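Local atomic coordinates of uncharacterized protein C4B3.07 (Schizosaccharomyces pombe, PDB entry 3QTM), a protein that is required for correct translation termination, directly inhibits Ofd1 and stabilises the released transcription factor domain of Sre1 for hypoxic gene expression. Residues Val222-Pro225 with Asn226-Ala229; Val239-Asn242 with Tyr243-Ala247; Val261-Leu264 with Ile265-Ser269; Thr284-Ser288 with Pro289-Leu293; Val306-Glu309 with Ala310-Asp313. One frame throughout, in Å; residues are numbered along the deposited sequence.

Contact 1 of 5, residues Val222-Pro225 with Asn226-Ala229; sequences VVDP and NTPA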
loop_
_atom_site.group_PDB
_atom_site.type_symbol
_atom_site.label_atom_id
_atom_site.label_comp_id
_atom_site.label_asym_id
_atom_site.label_seq_id
_atom_site.Cartn_x
_atom_site.Cartn_y
_atom_site.Cartn_z
ATOM N N VAL A 222 2.671 11.659 1.997
ATOM C CA VAL A 222 2.551 12.818 1.123
ATOM C C VAL A 222 2.036 14.066 1.852
ATOM O O VAL A 222 1.499 14.974 1.221
ATOM C CB VAL A 222 1.654 12.505 -0.111
ATOM C CG1 VAL A 222 2.255 11.383 -0.942
ATOM C CG2 VAL A 222 0.243 12.137 0.322
ATOM N N VAL A 223 2.220 14.114 3.172
ATOM C CA VAL A 223 1.809 15.271 3.977
ATOM C C VAL A 223 2.468 16.567 3.524
ATOM O O VAL A 223 1.787 17.572 3.315
ATOM C CB VAL A 223 2.107 15.092 5.491
ATOM C CG1 VAL A 223 1.195 14.056 6.087
ATOM C CG2 VAL A 223 3.569 14.733 5.727
ATOM N N ASP A 224 3.790 16.549 3.395
ATOM C CA ASP A 224 4.511 17.708 2.890
ATOM C C ASP A 224 3.756 18.289 1.693
ATOM O O ASP A 224 3.647 17.639 0.655
ATOM C CB ASP A 224 5.929 17.312 2.480
ATOM C CG ASP A 224 6.687 18.450 1.813
ATOM O OD1 ASP A 224 6.127 19.562 1.707
ATOM O OD2 ASP A 224 7.843 18.234 1.389
ATOM N N PRO A 225 3.225 19.518 1.837
ATOM C CA PRO A 225 2.470 20.149 0.746
ATOM C C PRO A 225 3.316 20.290 -0.512
ATOM O O PRO A 225 2.766 20.368 -1.611
ATOM C CB PRO A 225 2.116 21.526 1.314
ATOM C CG PRO A 225 2.154 21.339 2.796
ATOM C CD PRO A 225 3.283 20.378 3.032
ATOM N N ASN A 226 4.637 20.308 -0.346
ATOM C CA ASN A 226 5.561 20.385 -1.474
ATOM C C ASN A 226 5.729 19.072 -2.234
ATOM O O ASN A 226 6.407 19.031 -3.263
ATOM C CB ASN A 226 6.931 20.883 -1.012
ATOM C CG ASN A 226 6.957 22.381 -0.783
ATOM O OD1 ASN A 226 7.728 22.882 0.037
ATOM N ND2 ASN A 226 6.111 23.104 -1.510
ATOM N N THR A 227 5.136 18.000 -1.721
ATOM C CA THR A 227 5.143 16.728 -2.434
ATOM C C THR A 227 4.543 16.942 -3.825
ATOM O O THR A 227 3.486 17.547 -3.958
ATOM C CB THR A 227 4.338 15.640 -1.670
ATOM O OG1 THR A 227 4.821 15.534 -0.326
ATOM C CG2 THR A 227 4.459 14.280 -2.362
ATOM N N PRO A 228 5.230 16.469 -4.868
ATOM C CA PRO A 228 4.720 16.656 -6.227
ATOM C C PRO A 228 3.334 16.049 -6.380
ATOM O O PRO A 228 3.019 15.043 -5.731
ATOM C CB PRO A 228 5.713 15.871 -7.081
ATOM C CG PRO A 228 6.972 15.868 -6.287
ATOM C CD PRO A 228 6.544 15.802 -4.853
ATOM N N ALA A 229 2.522 16.654 -7.238
ATOM C CA ALA A 229 1.161 16.199 -7.461
ATOM C C ALA A 229 1.145 14.722 -7.841
ATOM O O ALA A 229 0.302 13.952 -7.371
ATOM C CB ALA A 229 0.492 17.048 -8.545
#
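Asp224 and Thr227 are joined by a type I beta turn, with Pro225 and Asn226 at its two corners. The turn is closed by Thr227 N, which donates to Asp224 O over 2.8 Å with an N-H...O angle of 161°, its nitrogen lying above the carbonyl plane. The same oxygen takes a second proton from Thr227 OG1 at 2.6 Å, this time in the carbonyl plane and on a lone pair, so one residue grips Asp224 O with both its amide and its hydroxyl.

The side chain of Asp224 folds over the corner as an Asx turn. With CG anti to the backbone N (chi1 174°), OD1 comes within 2.6 Å of Asn226 N and accepts its proton from above the carboxylate plane. Putting an alanine here would probably leave Asn226 N without this acceptor and make the turn less rigid. The methyl branch of Thr227, CG2, packs 3.9 Å from Val222 CG1, the two side chains crossing at about a right angle.

The turn lies at the surface in the connection from helix 213-220 to helix 229-254, with Pro228 as N-cap residue of the latter. Pro225 O accepts from Lys232 NZ, while Val222 rests on Ala235, both residues of that following helix.

Contact 2 of 5, residues Val239-Asn242 with Tyr243-Ala247; sequences VLNN and YTTFA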
loop_
_atom_site.group_PDB
_atom_site.type_symbol
_atom_site.label_atom_id
_atom_site.label_comp_id
_atom_site.label_asym_id
_atom_site.label_seq_id
_atom_site.Cartn_x
_atom_site.Cartn_y
_atom_site.Cartn_z
ATOM N N VAL A 239 -6.093 5.823 -0.822
ATOM C CA VAL A 239 -7.054 6.203 0.211
ATOM C C VAL A 239 -8.495 6.118 -0.320
ATOM O O VAL A 239 -9.360 5.537 0.322
ATOM C CB VAL A 239 -6.768 7.598 0.763
ATOM C CG1 VAL A 239 -7.893 8.038 1.700
ATOM C CG2 VAL A 239 -5.418 7.601 1.467
ATOM N N LEU A 240 -8.742 6.675 -1.500
ATOM C CA LEU A 240 -10.061 6.558 -2.106
ATOM C C LEU A 240 -10.509 5.086 -2.188
ATOM O O LEU A 240 -11.651 4.754 -1.845
ATOM C CB LEU A 240 -10.084 7.208 -3.491
ATOM C CG LEU A 240 -11.396 7.076 -4.269
ATOM C CD1 LEU A 240 -12.546 7.683 -3.481
ATOM C CD2 LEU A 240 -11.275 7.735 -5.629
ATOM N N ASN A 241 -9.606 4.209 -2.621
ATOM C CA ASN A 241 -9.887 2.774 -2.678
ATOM C C ASN A 241 -10.263 2.149 -1.331
ATOM O O ASN A 241 -11.196 1.347 -1.240
ATOM C CB ASN A 241 -8.699 2.014 -3.262
ATOM C CG ASN A 241 -8.932 0.513 -3.284
ATOM O OD1 ASN A 241 -9.837 0.032 -3.964
ATOM N ND2 ASN A 241 -8.121 -0.233 -2.534
ATOM N N ASN A 242 -9.527 2.488 -0.280
ATOM C CA ASN A 242 -9.874 1.978 1.043
ATOM C C ASN A 242 -11.247 2.480 1.521
ATOM O O ASN A 242 -12.037 1.705 2.065
ATOM C CB ASN A 242 -8.766 2.267 2.059
ATOM C CG ASN A 242 -7.547 1.333 1.882
ATOM O OD1 ASN A 242 -7.563 0.176 2.307
ATOM N ND2 ASN A 242 -6.489 1.848 1.256
ATOM N N TYR A 243 -11.546 3.759 1.299
ATOM C CA TYR A 243 -12.868 4.279 1.665
ATOM C C TYR A 243 -14.005 3.552 0.941
ATOM O O TYR A 243 -14.990 3.151 1.563
ATOM C CB TYR A 243 -12.979 5.781 1.412
ATOM C CG TYR A 243 -12.092 6.609 2.303
ATOM C CD1 TYR A 243 -11.511 6.057 3.434
ATOM C CD2 TYR A 243 -11.850 7.952 2.024
ATOM C CE1 TYR A 243 -10.693 6.808 4.259
ATOM C CE2 TYR A 243 -11.035 8.712 2.848
ATOM C CZ TYR A 243 -10.461 8.134 3.964
ATOM O OH TYR A 243 -9.651 8.887 4.787
ATOM N N THR A 244 -13.875 3.390 -0.372
ATOM C CA THR A 244 -14.958 2.801 -1.138
ATOM C C THR A 244 -15.108 1.336 -0.779
ATOM O O THR A 244 -16.198 0.785 -0.846
ATOM C CB THR A 244 -14.748 2.958 -2.654
ATOM O OG1 THR A 244 -13.509 2.352 -3.027
ATOM C CG2 THR A 244 -14.717 4.439 -3.031
ATOM N N THR A 245 -14.013 0.701 -0.385
ATOM C CA THR A 245 -14.088 -0.709 -0.012
ATOM C C THR A 245 -14.797 -0.872 1.323
ATOM O O THR A 245 -15.571 -1.807 1.517
ATOM C CB THR A 245 -12.706 -1.356 0.063
ATOM O OG1 THR A 245 -12.066 -1.235 -1.210
ATOM C CG2 THR A 245 -12.834 -2.832 0.427
ATOM N N PHE A 246 -14.539 0.042 2.246
ATOM C CA PHE A 246 -15.218 -0.025 3.524
ATOM C C PHE A 246 -16.717 0.207 3.313
ATOM O O PHE A 246 -17.560 -0.486 3.895
ATOM C CB PHE A 246 -14.643 0.984 4.506
ATOM C CG PHE A 246 -14.470 0.433 5.882
ATOM C CD1 PHE A 246 -15.377 -0.482 6.391
ATOM C CD2 PHE A 246 -13.407 0.826 6.675
ATOM C CE1 PHE A 246 -15.223 -1.004 7.667
ATOM C CE2 PHE A 246 -13.247 0.309 7.956
ATOM C CZ PHE A 246 -14.157 -0.605 8.451
ATOM N N ALA A 247 -17.044 1.178 2.463
ATOM C CA ALA A 247 -18.431 1.423 2.105
ATOM C C ALA A 247 -19.089 0.138 1.618
ATOM O O ALA A 247 -20.183 -0.194 2.058
ATOM C CB ALA A 247 -18.539 2.514 1.054
#
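Val239 turns CG1 anti to its own backbone nitrogen (chi1 172°), while Tyr243 has CG anti to its carbonyl carbon (chi1 -67°); as a result the two side chains extend alongside each other in a common direction. The valine methyl settles on one face of the tyrosine ring in a CH-pi contact. CG1 of Val239 stands 3.7 Å from the Tyr243 ring centroid, nearer the CE2-CZ side than the centre, as its 3.4 Å separations from Tyr243 CE2 and CZ also indicate.

Two residues further along, on another side of the helix, the interaction is polar. Asn241 O accepts from Thr245 N at 3.0 Å and from Thr245 OG1 at 2.7 Å, the two donors reaching it from opposite faces of the carbonyl plane. The hydroxyl thus finds an acceptor in the preceding turn. Leu240 and Thr244 add an apolar touch, with Leu240 CD1 at 3.9 Å from Thr244 CG2.

The main-chain bonds beneath are regular: Tyr243 N donates to Val239 O, Thr244 N to Leu240 O and Phe246 N to Asn242 O. Asn242 sends its amide group elsewhere, ND2 to Ala238 O and OD1 to Ser192 OG.

This is the i to i+4 pattern of an alpha helix, here in the middle of helix 229-254. Tyr243 faces Ser275 and Thr278 of helix 262-285 as well as Thr215 of helix 213-220, and Phe246 stacks on Trp271, consistent with the packing of successive antiparallel helices in a tetratricopeptide-like array.

Contact 3 of 5, residues Val261-Leu264 with Ile265-Ser269; sequences VDDL and INKAS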
loop_
_atom_site.group_PDB
_atom_site.type_symbol
_atom_site.label_atom_id
_atom_site.label_comp_id
_atom_site.label_asym_id
_atom_site.label_seq_id
_atom_site.Cartn_x
_atom_site.Cartn_y
_atom_site.Cartn_z
ATOM N N VAL A 261 -31.138 -1.956 8.136
ATOM C CA VAL A 261 -30.628 -1.434 9.402
ATOM C C VAL A 261 -30.116 -0.000 9.248
ATOM O O VAL A 261 -29.343 0.300 8.340
ATOM C CB VAL A 261 -29.518 -2.347 9.999
ATOM C CG1 VAL A 261 -28.532 -1.535 10.838
ATOM C CG2 VAL A 261 -30.133 -3.490 10.818
ATOM N N ASP A 262 -30.558 0.881 10.140
ATOM C CA ASP A 262 -30.168 2.288 10.099
ATOM C C ASP A 262 -28.672 2.449 10.326
ATOM O O ASP A 262 -28.035 3.344 9.765
ATOM C CB ASP A 262 -30.925 3.085 11.166
ATOM C CG ASP A 262 -32.424 2.856 11.113
ATOM O OD1 ASP A 262 -32.907 2.341 10.081
ATOM O OD2 ASP A 262 -33.118 3.189 12.101
ATOM N N ASP A 263 -28.117 1.588 11.170
ATOM C CA ASP A 263 -26.706 1.660 11.503
ATOM C C ASP A 263 -25.845 1.393 10.267
ATOM O O ASP A 263 -24.979 2.196 9.915
ATOM C CB ASP A 263 -26.372 0.667 12.613
ATOM C CG ASP A 263 -25.095 1.018 13.332
ATOM O OD1 ASP A 263 -24.717 2.209 13.300
ATOM O OD2 ASP A 263 -24.471 0.109 13.925
ATOM N N LEU A 264 -26.085 0.259 9.616
ATOM C CA LEU A 264 -25.378 -0.089 8.391
ATOM C C LEU A 264 -25.445 1.029 7.354
ATOM O O LEU A 264 -24.426 1.418 6.771
ATOM C CB LEU A 264 -25.935 -1.374 7.794
ATOM C CG LEU A 264 -25.627 -2.644 8.579
ATOM C CD1 LEU A 264 -26.072 -3.862 7.781
ATOM C CD2 LEU A 264 -24.139 -2.721 8.925
ATOM N N ILE A 265 -26.645 1.548 7.123
ATOM C CA ILE A 265 -26.814 2.618 6.155
ATOM C C ILE A 265 -26.040 3.873 6.547
ATOM O O ILE A 265 -25.402 4.504 5.707
ATOM C CB ILE A 265 -28.297 2.968 5.949
ATOM C CG1 ILE A 265 -29.029 1.777 5.317
ATOM C CG2 ILE A 265 -28.426 4.214 5.089
ATOM C CD1 ILE A 265 -30.465 2.062 4.938
ATOM N N ASN A 266 -26.094 4.233 7.823
ATOM C CA ASN A 266 -25.390 5.412 8.293
ATOM C C ASN A 266 -23.880 5.266 8.145
ATOM O O ASN A 266 -23.195 6.217 7.789
ATOM C CB ASN A 266 -25.750 5.721 9.746
ATOM C CG ASN A 266 -27.208 6.124 9.913
ATOM O OD1 ASN A 266 -27.941 6.293 8.928
ATOM N ND2 ASN A 266 -27.639 6.279 11.162
ATOM N N LYS A 267 -23.365 4.072 8.424
ATOM C CA LYS A 267 -21.930 3.833 8.335
ATOM C C LYS A 267 -21.470 3.787 6.882
ATOM O O LYS A 267 -20.440 4.359 6.539
ATOM C CB LYS A 267 -21.541 2.553 9.072
ATOM C CG LYS A 267 -21.586 2.695 10.582
ATOM C CD LYS A 267 -21.507 1.350 11.287
ATOM C CE LYS A 267 -21.349 1.535 12.795
ATOM N NZ LYS A 267 -21.379 0.238 13.530
ATOM N N ALA A 268 -22.238 3.114 6.033
ATOM C CA ALA A 268 -21.917 3.043 4.613
ATOM C C ALA A 268 -21.892 4.442 4.016
ATOM O O ALA A 268 -21.036 4.754 3.198
ATOM C CB ALA A 268 -22.920 2.176 3.876
ATOM N N SER A 269 -22.829 5.284 4.449
ATOM C CA SER A 269 -22.944 6.642 3.930
ATOM C C SER A 269 -21.790 7.537 4.360
ATOM O O SER A 269 -21.368 8.413 3.608
ATOM C CB SER A 269 -24.277 7.271 4.351
ATOM O OG SER A 269 -25.363 6.526 3.830
#
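Asp263 and Lys267 form an i to i+4 salt bridge across the first turns of helix 262-285, one of the long helices of the tetratricopeptide-like C-terminal part. The charged interaction is the chief side-chain link. Lys267 NZ donates to Asp263 OD2 at 3.1 Å, approaching from above the carboxylate plane, 38° out of it. Lys267 starts with CG anti to its carbonyl carbon (chi1 -73°) and is extended from there on, which carries the amine back over the preceding turn; CE passes 3.5 Å from Asp263 OD1. The stronger partner of the amine is Glu204 OE2, in a further salt bridge, so the lysine links this helix start to helix 204-209. A methionine in its place would probably leave Asp263 and Glu204 without the positive charge they share.

Main-chain bonds make up the second kind. Ile265 N, Asn266 N, Lys267 N and Ala268 N donate in turn to the carbonyls of Val261, Asp262, Asp263 and Leu264, the regular ladder of an alpha helix.

Apolar side chains of this turn pack against neighbouring helices: Leu264 lies on Leu253 and Ile265 on Leu254 of helix 229-254, while Ala268 meets Tyr250 of the same helix and Ile305 of helix 292-305.

A serine hydroxyl adds a bond in the next turn. Ile265 O accepts from Ser269 N and, from the opposite face of the carbonyl plane, from Ser269 OG at 2.8 Å.

Contact 4 of 5, residues Thr284-Ser288 with Pro289-Leu293; sequences TLDKS and PERLL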
loop_
_atom_site.group_PDB
_atom_site.type_symbol
_atom_site.label_atom_id
_atom_site.label_comp_id
_atom_site.label_asym_id
_atom_site.label_seq_id
_atom_site.Cartn_x
_atom_site.Cartn_y
_atom_site.Cartn_z
ATOM N N THR A 284 -8.907 17.845 -7.990
ATOM C CA THR A 284 -8.143 19.090 -7.944
ATOM C C THR A 284 -6.680 18.883 -8.335
ATOM O O THR A 284 -6.007 19.808 -8.803
ATOM C CB THR A 284 -8.171 19.720 -6.547
ATOM O OG1 THR A 284 -9.528 19.978 -6.163
ATOM C CG2 THR A 284 -7.384 21.025 -6.543
ATOM N N LEU A 285 -6.180 17.670 -8.130
ATOM C CA LEU A 285 -4.779 17.363 -8.420
ATOM C C LEU A 285 -4.573 17.035 -9.897
ATOM O O LEU A 285 -3.653 17.539 -10.538
ATOM C CB LEU A 285 -4.296 16.197 -7.553
ATOM C CG LEU A 285 -4.190 16.500 -6.062
ATOM C CD1 LEU A 285 -4.014 15.212 -5.242
ATOM C CD2 LEU A 285 -3.047 17.488 -5.813
ATOM N N ASP A 286 -5.431 16.165 -10.417
ATOM C CA ASP A 286 -5.385 15.759 -11.817
ATOM C C ASP A 286 -6.784 15.906 -12.407
ATOM O O ASP A 286 -7.518 14.920 -12.565
ATOM C CB ASP A 286 -4.913 14.311 -11.951
ATOM C CG ASP A 286 -4.916 13.826 -13.394
ATOM O OD1 ASP A 286 -4.319 14.515 -14.249
ATOM O OD2 ASP A 286 -5.511 12.759 -13.675
ATOM N N LYS A 287 -7.154 17.144 -12.716
ATOM C CA LYS A 287 -8.484 17.427 -13.233
ATOM C C LYS A 287 -8.636 16.861 -14.633
ATOM O O LYS A 287 -8.096 17.401 -15.603
ATOM C CB LYS A 287 -8.764 18.930 -13.216
ATOM C CG LYS A 287 -10.217 19.279 -13.492
ATOM C CD LYS A 287 -10.437 20.774 -13.489
ATOM C CE LYS A 287 -11.808 21.111 -14.055
ATOM N NZ LYS A 287 -12.069 22.577 -14.021
ATOM N N SER A 288 -9.358 15.755 -14.732
ATOM C CA SER A 288 -9.553 15.092 -16.006
ATOM C C SER A 288 -10.987 14.598 -16.081
ATOM O O SER A 288 -11.507 14.059 -15.105
ATOM C CB SER A 288 -8.567 13.936 -16.163
ATOM O OG SER A 288 -8.206 13.773 -17.526
ATOM N N PRO A 289 -11.631 14.776 -17.246
ATOM C CA PRO A 289 -13.086 14.604 -17.357
ATOM C C PRO A 289 -13.542 13.189 -17.048
ATOM O O PRO A 289 -14.647 13.014 -16.546
ATOM C CB PRO A 289 -13.384 14.932 -18.830
ATOM C CG PRO A 289 -12.159 15.600 -19.356
ATOM C CD PRO A 289 -11.007 15.100 -18.539
ATOM N N GLU A 290 -12.719 12.190 -17.347
ATOM C CA GLU A 290 -13.146 10.811 -17.133
ATOM C C GLU A 290 -13.303 10.489 -15.637
ATOM O O GLU A 290 -14.013 9.557 -15.263
ATOM C CB GLU A 290 -12.210 9.815 -17.832
ATOM C CG GLU A 290 -10.956 9.445 -17.044
ATOM C CD GLU A 290 -9.908 10.556 -17.014
ATOM O OE1 GLU A 290 -10.040 11.544 -17.775
ATOM O OE2 GLU A 290 -8.937 10.438 -16.229
ATOM N N ARG A 291 -12.651 11.275 -14.789
ATOM C CA ARG A 291 -12.785 11.091 -13.350
ATOM C C ARG A 291 -14.227 11.305 -12.881
ATOM O O ARG A 291 -14.665 10.705 -11.897
ATOM C CB ARG A 291 -11.827 12.017 -12.603
ATOM C CG ARG A 291 -10.348 11.647 -12.799
ATOM C CD ARG A 291 -9.462 12.369 -11.788
ATOM N NE ARG A 291 -8.050 12.085 -12.005
ATOM C CZ ARG A 291 -7.451 10.942 -11.673
ATOM N NH1 ARG A 291 -8.145 9.953 -11.109
ATOM N NH2 ARG A 291 -6.153 10.789 -11.912
ATOM N N LEU A 292 -14.969 12.143 -13.601
ATOM C CA LEU A 292 -16.354 12.445 -13.223
ATOM C C LEU A 292 -17.215 11.180 -13.140
ATOM O O LEU A 292 -18.152 11.119 -12.350
ATOM C CB LEU A 292 -16.961 13.491 -14.162
ATOM C CG LEU A 292 -16.341 14.888 -14.015
ATOM C CD1 LEU A 292 -16.525 15.721 -15.266
ATOM C CD2 LEU A 292 -16.890 15.610 -12.783
ATOM N N LEU A 293 -16.876 10.160 -13.924
ATOM C CA LEU A 293 -17.604 8.892 -13.839
ATOM C C LEU A 293 -17.413 8.198 -12.487
ATOM O O LEU A 293 -18.324 7.550 -11.998
ATOM C CB LEU A 293 -17.203 7.947 -14.971
ATOM C CG LEU A 293 -17.406 8.501 -16.382
ATOM C CD1 LEU A 293 -16.992 7.451 -17.425
ATOM C CD2 LEU A 293 -18.860 8.959 -16.581
HETATM O O HOH W 1 -6.022 11.234 -16.082
#
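Asp286 OD2 is gripped by the guanidinium of Arg291 and by a water. The shorter bond comes from Arg291 NH2, 2.7 Å from Asp286 OD2, which meets the carboxylate on its anti side in a salt bridge. The single N-H of Arg291 NE is shared, mainly with the main-chain Asp286 O at 2.9 Å (N-H...O angle 137°) and weakly with OD2. NE lies in the plane of that carbonyl, whose oxygen sits at the guanidinium edge. The arginine therefore holds Asp286 side-on, NE on the carbonyl and NH2 on the carboxylate, with carboxylate and guanidinium planes 82° apart. Its chain, extended from CG to NE, spans the bend to get there.

The water donates to Asp286 OD2 at 2.9 Å and to Glu290 OE2 at 3.0 Å, bridging two acidic groups that would otherwise probably repel one another. Glu290 bends at chi2 (-74°), bringing OE1 back to Ser288, whose OG donates at 2.9 Å to the syn lone pair of Glu290 OE1. In the main chain, Arg291 N bonds to Ser288 O.

NH1 of Arg291 forms a salt bridge with Glu237 of helix 229-254, and Arg291 O accepts from Trp279 NE1. Asp286 leaves the end of helix 262-285, and Arg291, beside helix 292-305, reaches back to it: a short helix-to-helix link, consistent with the tetratricopeptide-like all-helical array.

Contact 5 of 5, residues Val306-Glu309 with Ala310-Asp313; sequences VQDE and ASQD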
loop_
_atom_site.group_PDB
_atom_site.type_symbol
_atom_site.label_atom_id
_atom_site.label_comp_id
_atom_site.label_asym_id
_atom_site.label_seq_id
_atom_site.Cartn_x
_atom_site.Cartn_y
_atom_site.Cartn_z
ATOM N N VAL A 306 -29.742 5.473 0.523
ATOM C CA VAL A 306 -30.247 6.556 1.362
ATOM C C VAL A 306 -31.748 6.361 1.619
ATOM O O VAL A 306 -32.486 5.929 0.736
ATOM C CB VAL A 306 -29.951 7.937 0.744
ATOM C CG1 VAL A 306 -30.906 8.230 -0.399
ATOM C CG2 VAL A 306 -30.004 9.030 1.814
ATOM N N GLN A 307 -32.189 6.656 2.837
ATOM C CA GLN A 307 -33.569 6.373 3.241
ATOM C C GLN A 307 -34.500 7.565 3.040
ATOM O O GLN A 307 -35.674 7.523 3.396
ATOM C CB GLN A 307 -33.604 5.949 4.707
ATOM C CG GLN A 307 -32.933 4.630 5.002
ATOM C CD GLN A 307 -32.865 4.357 6.489
ATOM O OE1 GLN A 307 -32.225 5.101 7.240
ATOM N NE2 GLN A 307 -33.531 3.289 6.930
ATOM N N ASP A 308 -33.965 8.627 2.461
ATOM C CA ASP A 308 -34.681 9.881 2.345
ATOM C C ASP A 308 -34.746 10.305 0.881
ATOM O O ASP A 308 -33.714 10.509 0.229
ATOM C CB ASP A 308 -33.968 10.926 3.201
ATOM C CG ASP A 308 -34.036 12.311 2.616
ATOM O OD1 ASP A 308 -35.086 12.674 2.048
ATOM O OD2 ASP A 308 -33.037 13.048 2.740
ATOM N N GLU A 309 -35.968 10.435 0.372
ATOM C CA GLU A 309 -36.193 10.777 -1.030
ATOM C C GLU A 309 -35.540 12.089 -1.456
ATOM O O GLU A 309 -35.057 12.203 -2.581
ATOM C CB GLU A 309 -37.691 10.824 -1.341
ATOM C CG GLU A 309 -37.994 11.174 -2.792
ATOM C CD GLU A 309 -39.474 11.422 -3.048
ATOM O OE1 GLU A 309 -39.909 11.256 -4.211
ATOM O OE2 GLU A 309 -40.199 11.784 -2.092
ATOM N N ALA A 310 -35.538 13.081 -0.568
ATOM C CA ALA A 310 -34.957 14.383 -0.888
ATOM C C ALA A 310 -33.469 14.231 -1.178
ATOM O O ALA A 310 -32.953 14.752 -2.176
ATOM C CB ALA A 310 -35.185 15.381 0.245
ATOM N N SER A 311 -32.787 13.500 -0.305
ATOM C CA SER A 311 -31.376 13.219 -0.499
ATOM C C SER A 311 -31.158 12.364 -1.746
ATOM O O SER A 311 -30.269 12.640 -2.552
ATOM C CB SER A 311 -30.803 12.544 0.744
ATOM O OG SER A 311 -30.764 13.471 1.823
ATOM N N GLN A 312 -31.978 11.335 -1.913
ATOM C CA GLN A 312 -31.835 10.470 -3.066
ATOM C C GLN A 312 -31.920 11.281 -4.351
ATOM O O GLN A 312 -31.108 11.110 -5.268
ATOM C CB GLN A 312 -32.889 9.375 -3.055
ATOM C CG GLN A 312 -32.677 8.343 -4.146
ATOM C CD GLN A 312 -33.869 7.428 -4.314
ATOM O OE1 GLN A 312 -35.016 7.880 -4.294
ATOM N NE2 GLN A 312 -33.608 6.132 -4.484
ATOM N N ASP A 313 -32.897 12.182 -4.406
ATOM C CA ASP A 313 -33.043 13.082 -5.548
ATOM C C ASP A 313 -31.761 13.863 -5.806
ATOM O O ASP A 313 -31.317 13.989 -6.952
ATOM C CB ASP A 313 -34.197 14.070 -5.325
ATOM C CG ASP A 313 -35.570 13.439 -5.545
ATOM O OD1 ASP A 313 -35.647 12.215 -5.806
ATOM O OD2 ASP A 313 -36.577 14.179 -5.453
#
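An N-terminal helix cap joins Asp308 to Ala310 and Ser311, where helix 309-328 begins. The carboxylate of Asp308 divides its oxygens between the two residues. OD1 accepts a weak bond from Ala310 N at 2.7 Å, its N-H...O angle being only 130°. OD2 takes a proton from Ser311 OG over a very short 2.5 Å and also a weak bond from Ser311 N. Three donors of the first turn are thus collected by one side chain, whose negative charge would probably be favoured by the positive end of the helix dipole.

Ser311 helps by its own rotation: OG stands anti to the carbonyl carbon (chi1 -69°), which swings the hydroxyl back toward Asp308. Because the serine three residues after the N-cap offers its hydroxyl as well as its amide, the cap has a side-chain to side-chain bond besides those from the main chain. Asp308 lies in the short connection between helices 292-305 and 309-328, consecutive helices of the tetratricopeptide-like C-terminal region. The regular pattern then takes over, Gln312 N donating to Asp308 O at 2.9 Å and Asp313 N to Glu309 O at 2.8 Å.

Val306, the first residue to leave helical geometry after helix 292-305, supplies the apolar side. One methyl, CG1, comes 3.5 Å from Gln312 CB, and the other, CG2, lies 3.8 Å from Ser311 CB, so the valine straddles two neighbouring side chains of the new helix. Beyond them Gln312 NE2 makes a weak hydrogen bond back to Ala303 O.

How the contacts relate
The five contacts follow one another in series along the C-terminal part of the chain and sample a row of consecutive helices. Contact 1 leads into helix 229-254, contact 2 lies in its middle, contact 3 starts helix 262-285, contact 4 connects that helix to helix 292-305, and contact 5 begins helix 309-328. Centres of contacts 1 and 5 are 37 Å apart. Contact 2 touches contact 3 through Ala247 CB and Ala268 O, and contact 3 touches contact 5 where Ile265 CD1 packs on Gln307 CG. Contacts 3 and 4, near the two ends of helix 262-285, lie 28 Å apart between centres. The contacts thus mark the connections, starts and middle of helices in an all-helical, tetratricopeptide-like array.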